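Local coordinates for replication protein B (PDB 3H20), which acts as the primase of plasmid RSF1010, synthesising primers on single-stranded DNA for leading-strand replication, at residues 69-81 and 120-134. Residues are numbered along the deposited sequence; the frame is centred on the assembly and turned at random.
Sequences ERHGLVLVDDLSE and RGQIARTLASEYDAD. With SO4 (sulfate ion), chain D.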
loop_
_atom_site.group_PDB
_atom_site.type_symbol
_atom_site.label_atom_id
_atom_site.label_comp_id
_atom_site.label_asym_id
_atom_site.label_seq_id
_atom_site.Cartn_x
_atom_site.Cartn_y
_atom_site.Cartn_z
ATOM N N GLU A 69 -6.420 -4.501 18.657
ATOM C CA GLU A 69 -5.891 -5.487 19.601
ATOM C C GLU A 69 -4.399 -5.187 19.679
ATOM O O GLU A 69 -3.774 -4.868 18.662
ATOM C CB GLU A 69 -6.147 -6.912 19.090
ATOM C CG GLU A 69 -5.468 -8.053 19.866
ATOM C CD GLU A 69 -6.204 -8.452 21.144
ATOM O OE1 GLU A 69 -7.423 -8.187 21.257
ATOM O OE2 GLU A 69 -5.553 -9.047 22.037
ATOM N N ARG A 70 -3.836 -5.236 20.881
ATOM C CA ARG A 70 -2.391 -5.089 21.045
ATOM C C ARG A 70 -1.791 -6.483 21.001
ATOM O O ARG A 70 -2.090 -7.328 21.856
ATOM C CB ARG A 70 -2.050 -4.372 22.356
ATOM N N HIS A 71 -0.991 -6.732 19.965
ATOM C CA HIS A 71 -0.436 -8.050 19.709
ATOM C C HIS A 71 0.808 -7.924 18.839
ATOM O O HIS A 71 1.084 -6.844 18.289
ATOM C CB HIS A 71 -1.478 -8.953 19.026
ATOM C CG HIS A 71 -1.788 -8.568 17.607
ATOM N ND1 HIS A 71 -1.182 -9.169 16.520
ATOM C CD2 HIS A 71 -2.659 -7.662 17.101
ATOM C CE1 HIS A 71 -1.657 -8.634 15.408
ATOM N NE2 HIS A 71 -2.551 -7.713 15.735
ATOM N N GLY A 72 1.558 -9.019 18.738
ATOM C CA GLY A 72 2.758 -9.078 17.892
ATOM C C GLY A 72 2.751 -10.265 16.940
ATOM O O GLY A 72 3.799 -10.794 16.612
ATOM N N LEU A 73 1.562 -10.669 16.490
ATOM C CA LEU A 73 1.378 -11.812 15.585
ATOM C C LEU A 73 1.483 -11.410 14.121
ATOM O O LEU A 73 0.847 -10.444 13.704
ATOM C CB LEU A 73 -0.009 -12.422 15.804
ATOM C CG LEU A 73 -0.149 -13.808 16.429
ATOM C CD1 LEU A 73 0.769 -14.024 17.627
ATOM C CD2 LEU A 73 -1.621 -14.074 16.779
ATOM N N VAL A 74 2.287 -12.140 13.356
ATOM C CA VAL A 74 2.486 -11.847 11.923
ATOM C C VAL A 74 2.200 -13.096 11.086
ATOM O O VAL A 74 2.821 -14.140 11.303
ATOM C CB VAL A 74 3.934 -11.332 11.664
ATOM C CG1 VAL A 74 4.198 -11.149 10.169
ATOM C CG2 VAL A 74 4.149 -10.002 12.390
ATOM N N LEU A 75 1.273 -12.984 10.132
ATOM C CA LEU A 75 0.917 -14.099 9.230
ATOM C C LEU A 75 1.901 -14.275 8.068
ATOM O O LEU A 75 2.227 -13.304 7.368
ATOM C CB LEU A 75 -0.499 -13.901 8.648
ATOM C CG LEU A 75 -1.032 -14.973 7.680
ATOM C CD1 LEU A 75 -1.271 -16.293 8.402
ATOM C CD2 LEU A 75 -2.319 -14.529 6.970
ATOM N N VAL A 76 2.328 -15.526 7.854
ATOM C CA VAL A 76 3.132 -15.930 6.689
ATOM C C VAL A 76 2.380 -17.033 5.911
ATOM O O VAL A 76 2.101 -18.107 6.454
ATOM C CB VAL A 76 4.540 -16.442 7.116
ATOM C CG1 VAL A 76 5.464 -16.537 5.905
ATOM C CG2 VAL A 76 5.162 -15.518 8.161
ATOM N N ASP A 77 2.066 -16.756 4.643
ATOM C CA ASP A 77 1.113 -17.544 3.850
ATOM C C ASP A 77 1.820 -18.346 2.738
ATOM O O ASP A 77 2.881 -17.937 2.264
ATOM C CB ASP A 77 0.100 -16.568 3.222
ATOM C CG ASP A 77 -1.174 -17.246 2.738
ATOM O OD1 ASP A 77 -1.470 -18.377 3.173
ATOM O OD2 ASP A 77 -1.877 -16.632 1.905
ATOM N N ASP A 78 1.237 -19.483 2.344
ATOM C CA ASP A 78 1.691 -20.298 1.192
ATOM C C ASP A 78 3.084 -20.927 1.401
ATOM O O ASP A 78 3.954 -20.832 0.541
ATOM C CB ASP A 78 1.617 -19.490 -0.130
ATOM C CG ASP A 78 1.524 -20.374 -1.387
ATOM O OD1 ASP A 78 0.945 -21.488 -1.336
ATOM O OD2 ASP A 78 1.996 -19.934 -2.461
ATOM N N LEU A 79 3.266 -21.591 2.543
ATOM C CA LEU A 79 4.537 -22.233 2.909
ATOM C C LEU A 79 4.509 -23.755 2.706
ATOM O O LEU A 79 3.474 -24.387 2.893
ATOM C CB LEU A 79 4.864 -21.940 4.389
ATOM C CG LEU A 79 5.126 -20.482 4.801
ATOM C CD1 LEU A 79 4.981 -20.333 6.308
ATOM C CD2 LEU A 79 6.505 -20.006 4.330
ATOM N N SER A 80 5.657 -24.328 2.343
ATOM C CA SER A 80 5.836 -25.777 2.271
ATOM C C SER A 80 6.392 -26.261 3.613
ATOM O O SER A 80 6.805 -25.442 4.448
ATOM C CB SER A 80 6.824 -26.121 1.159
ATOM O OG SER A 80 8.133 -25.812 1.580
ATOM N N GLU A 81 6.406 -27.578 3.824
ATOM C CA GLU A 81 6.981 -28.151 5.057
ATOM C C GLU A 81 8.468 -27.796 5.198
ATOM O O GLU A 81 8.955 -27.587 6.303
ATOM C CB GLU A 81 6.794 -29.681 5.114
ATOM C CG GLU A 81 7.498 -30.438 3.992
ATOM C CD GLU A 81 7.581 -31.939 4.234
ATOM O OE1 GLU A 81 6.677 -32.665 3.775
ATOM O OE2 GLU A 81 8.561 -32.391 4.874
ATOM N N ARG A 120 4.506 -4.438 12.297
ATOM C CA ARG A 120 3.996 -5.750 11.878
ATOM C C ARG A 120 3.907 -5.908 10.357
ATOM O O ARG A 120 4.222 -6.969 9.821
ATOM C CB ARG A 120 2.645 -6.034 12.526
ATOM C CG ARG A 120 2.765 -6.439 14.005
ATOM C CD ARG A 120 1.450 -6.926 14.580
ATOM N NE ARG A 120 0.572 -5.806 14.895
ATOM C CZ ARG A 120 -0.493 -5.474 14.181
ATOM N NH1 ARG A 120 -1.228 -4.439 14.540
ATOM N NH2 ARG A 120 -0.823 -6.184 13.114
ATOM N N GLY A 121 3.477 -4.849 9.672
ATOM C CA GLY A 121 3.358 -4.873 8.220
ATOM C C GLY A 121 4.718 -4.985 7.561
ATOM O O GLY A 121 4.885 -5.719 6.587
ATOM N N GLN A 122 5.694 -4.261 8.105
ATOM C CA GLN A 122 7.073 -4.331 7.629
ATOM C C GLN A 122 7.638 -5.731 7.820
ATOM O O GLN A 122 8.286 -6.263 6.916
ATOM C CB GLN A 122 7.945 -3.285 8.335
ATOM C CG GLN A 122 9.395 -3.211 7.848
ATOM C CD GLN A 122 9.565 -2.471 6.521
ATOM O OE1 GLN A 122 8.706 -1.685 6.110
ATOM N NE2 GLN A 122 10.684 -2.715 5.854
ATOM N N ILE A 123 7.389 -6.325 8.991
ATOM C CA ILE A 123 7.880 -7.675 9.277
ATOM C C ILE A 123 7.185 -8.710 8.388
ATOM O O ILE A 123 7.832 -9.618 7.879
ATOM C CB ILE A 123 7.775 -8.041 10.796
ATOM C CG1 ILE A 123 8.704 -7.131 11.615
ATOM C CG2 ILE A 123 8.159 -9.499 11.037
ATOM C CD1 ILE A 123 8.405 -7.120 13.116
ATOM N N ALA A 124 5.873 -8.549 8.184
ATOM C CA ALA A 124 5.128 -9.431 7.278
ATOM C C ALA A 124 5.738 -9.477 5.870
ATOM O O ALA A 124 5.900 -10.558 5.294
ATOM C CB ALA A 124 3.655 -9.027 7.228
ATOM N N ARG A 125 6.076 -8.307 5.326
ATOM C CA ARG A 125 6.738 -8.223 4.026
ATOM C C ARG A 125 8.142 -8.841 4.059
ATOM O O ARG A 125 8.557 -9.510 3.108
ATOM C CB ARG A 125 6.805 -6.764 3.549
ATOM C CG ARG A 125 5.438 -6.159 3.224
ATOM C CD ARG A 125 5.559 -4.810 2.536
ATOM N NE ARG A 125 6.194 -3.791 3.373
ATOM C CZ ARG A 125 5.560 -3.051 4.280
ATOM N NH1 ARG A 125 4.254 -3.204 4.490
ATOM N NH2 ARG A 125 6.237 -2.147 4.979
ATOM N N THR A 126 8.861 -8.613 5.160
ATOM C CA THR A 126 10.221 -9.134 5.335
ATOM C C THR A 126 10.223 -10.667 5.371
ATOM O O THR A 126 11.023 -11.308 4.680
ATOM C CB THR A 126 10.906 -8.506 6.596
ATOM O OG1 THR A 126 11.161 -7.120 6.348
ATOM C CG2 THR A 126 12.221 -9.194 6.935
ATOM N N LEU A 127 9.302 -11.243 6.142
ATOM C CA LEU A 127 9.202 -12.694 6.266
ATOM C C LEU A 127 8.722 -13.340 4.968
ATOM O O LEU A 127 9.204 -14.417 4.601
ATOM C CB LEU A 127 8.291 -13.087 7.440
ATOM C CG LEU A 127 8.788 -12.793 8.865
ATOM C CD1 LEU A 127 7.700 -13.092 9.903
ATOM C CD2 LEU A 127 10.070 -13.584 9.196
ATOM N N ALA A 128 7.798 -12.674 4.264
ATOM C CA ALA A 128 7.334 -13.177 2.973
ATOM C C ALA A 128 8.491 -13.209 1.971
ATOM O O ALA A 128 8.625 -14.152 1.186
ATOM C CB ALA A 128 6.180 -12.333 2.450
ATOM N N SER A 129 9.332 -12.176 2.017
ATOM C CA SER A 129 10.536 -12.122 1.200
ATOM C C SER A 129 11.577 -13.170 1.616
ATOM O O SER A 129 12.140 -13.856 0.750
ATOM C CB SER A 129 11.147 -10.716 1.232
ATOM O OG SER A 129 12.272 -10.655 0.387
ATOM N N GLU A 130 11.827 -13.292 2.924
ATOM C CA GLU A 130 12.807 -14.249 3.460
ATOM C C GLU A 130 12.543 -15.679 2.995
ATOM O O GLU A 130 13.477 -16.398 2.650
ATOM C CB GLU A 130 12.854 -14.209 5.002
ATOM C CG GLU A 130 13.755 -13.112 5.585
ATOM C CD GLU A 130 13.784 -13.074 7.126
ATOM O OE1 GLU A 130 13.294 -14.022 7.778
ATOM O OE2 GLU A 130 14.307 -12.073 7.683
ATOM N N TYR A 131 11.269 -16.074 2.977
ATOM C CA TYR A 131 10.880 -17.451 2.685
ATOM C C TYR A 131 10.128 -17.609 1.354
ATOM O O TYR A 131 9.495 -18.635 1.124
ATOM C CB TYR A 131 10.128 -18.060 3.901
ATOM C CG TYR A 131 10.985 -17.952 5.149
ATOM C CD1 TYR A 131 12.124 -18.750 5.294
ATOM C CD2 TYR A 131 10.714 -17.000 6.141
ATOM C CE1 TYR A 131 12.953 -18.638 6.405
ATOM C CE2 TYR A 131 11.547 -16.880 7.273
ATOM C CZ TYR A 131 12.670 -17.702 7.381
ATOM O OH TYR A 131 13.520 -17.605 8.460
ATOM N N ASP A 132 10.234 -16.599 0.483
ATOM C CA ASP A 132 9.576 -16.579 -0.847
ATOM C C ASP A 132 8.112 -17.050 -0.729
ATOM O O ASP A 132 7.645 -17.902 -1.482
ATOM C CB ASP A 132 10.391 -17.403 -1.874
ATOM C CG ASP A 132 10.021 -17.104 -3.342
ATOM O OD1 ASP A 132 9.339 -16.101 -3.654
ATOM O OD2 ASP A 132 10.452 -17.890 -4.204
ATOM N N ALA A 133 7.407 -16.487 0.248
ATOM C CA ALA A 133 6.001 -16.771 0.468
ATOM C C ALA A 133 5.122 -15.818 -0.361
ATOM O O ALA A 133 5.635 -15.068 -1.198
ATOM C CB ALA A 133 5.683 -16.684 1.957
ATOM N N ASP A 134 3.807 -15.862 -0.156
ATOM C CA ASP A 134 2.883 -15.027 -0.945
ATOM C C ASP A 134 2.968 -13.559 -0.504
ATOM O O ASP A 134 2.552 -13.223 0.610
ATOM C CB ASP A 134 1.437 -15.552 -0.819
ATOM C CG ASP A 134 0.493 -14.971 -1.882
ATOM O OD1 ASP A 134 0.780 -13.884 -2.430
ATOM O OD2 ASP A 134 -0.557 -15.602 -2.153
HETATM S S SO4 D . 0.449 -2.652 6.423
HETATM O O1 SO4 D . -0.663 -2.325 5.527
HETATM O O2 SO4 D . 1.635 -1.860 6.084
HETATM O O3 SO4 D . 0.072 -2.362 7.803
HETATM O O4 SO4 D . 0.764 -4.064 6.280
HETATM O O HOH W 1 -0.000 -8.532 11.792
HETATM O O HOH W 2 4.076 -12.545 5.445
HETATM O O HOH W 3 2.847 -14.348 3.373
HETATM O O HOH W 4 5.439 -19.891 -1.512
#
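V74 and V76, on the edge strand 73-79 of an antiparallel sheet in the primase domain, pack on helix 117-130; the axes of strand 73-77 and helix 120-130 run roughly parallel, 30° apart and 8.1 Å at closest approach. A Schellman motif with D132 at C' ends the helix and turns the chain back to the strand, where D134 N makes a weak hydrogen bond to D77 O. Beside it D78 and L79 form a G1 bulge opposite Y105.

V74 carries the middle of the interface. V74 CG1, anti to the backbone N (chi1 175°), lies 3.5 Å from A124 CA and also meets L127 CD1, while CG2 faces R120 and I123. V76 divides its methyls likewise, CG2 against L127 CD1 and CG1 against A133 CB.

At the other end the R120 guanidinium covers one face of the H71 ring off-centre, NE above the rim and H71 NE2 over the middle of the guanidinium, 3.4 Å from R120 CZ, the planes tilted by 36°. The ring is steadied by L73 N, which donates to H71 ND1; R120 NE bonds to A115 O and NH2 weakly to S140 O. A leucine in place of R120 would probably leave the H71 face without its flat partner and A115 O without this donor. D77, near the bound diphosphate, accepts from Q106 NE2 through OD1, and its OD2 is hydrogen-bonded to S137 OG. One water donates to both L75 O and A124 O, backbone to backbone; another links the R120 side chain to the strand, accepting from NH2 and donating to L73 O, 2.8 Å away from the water oxygen.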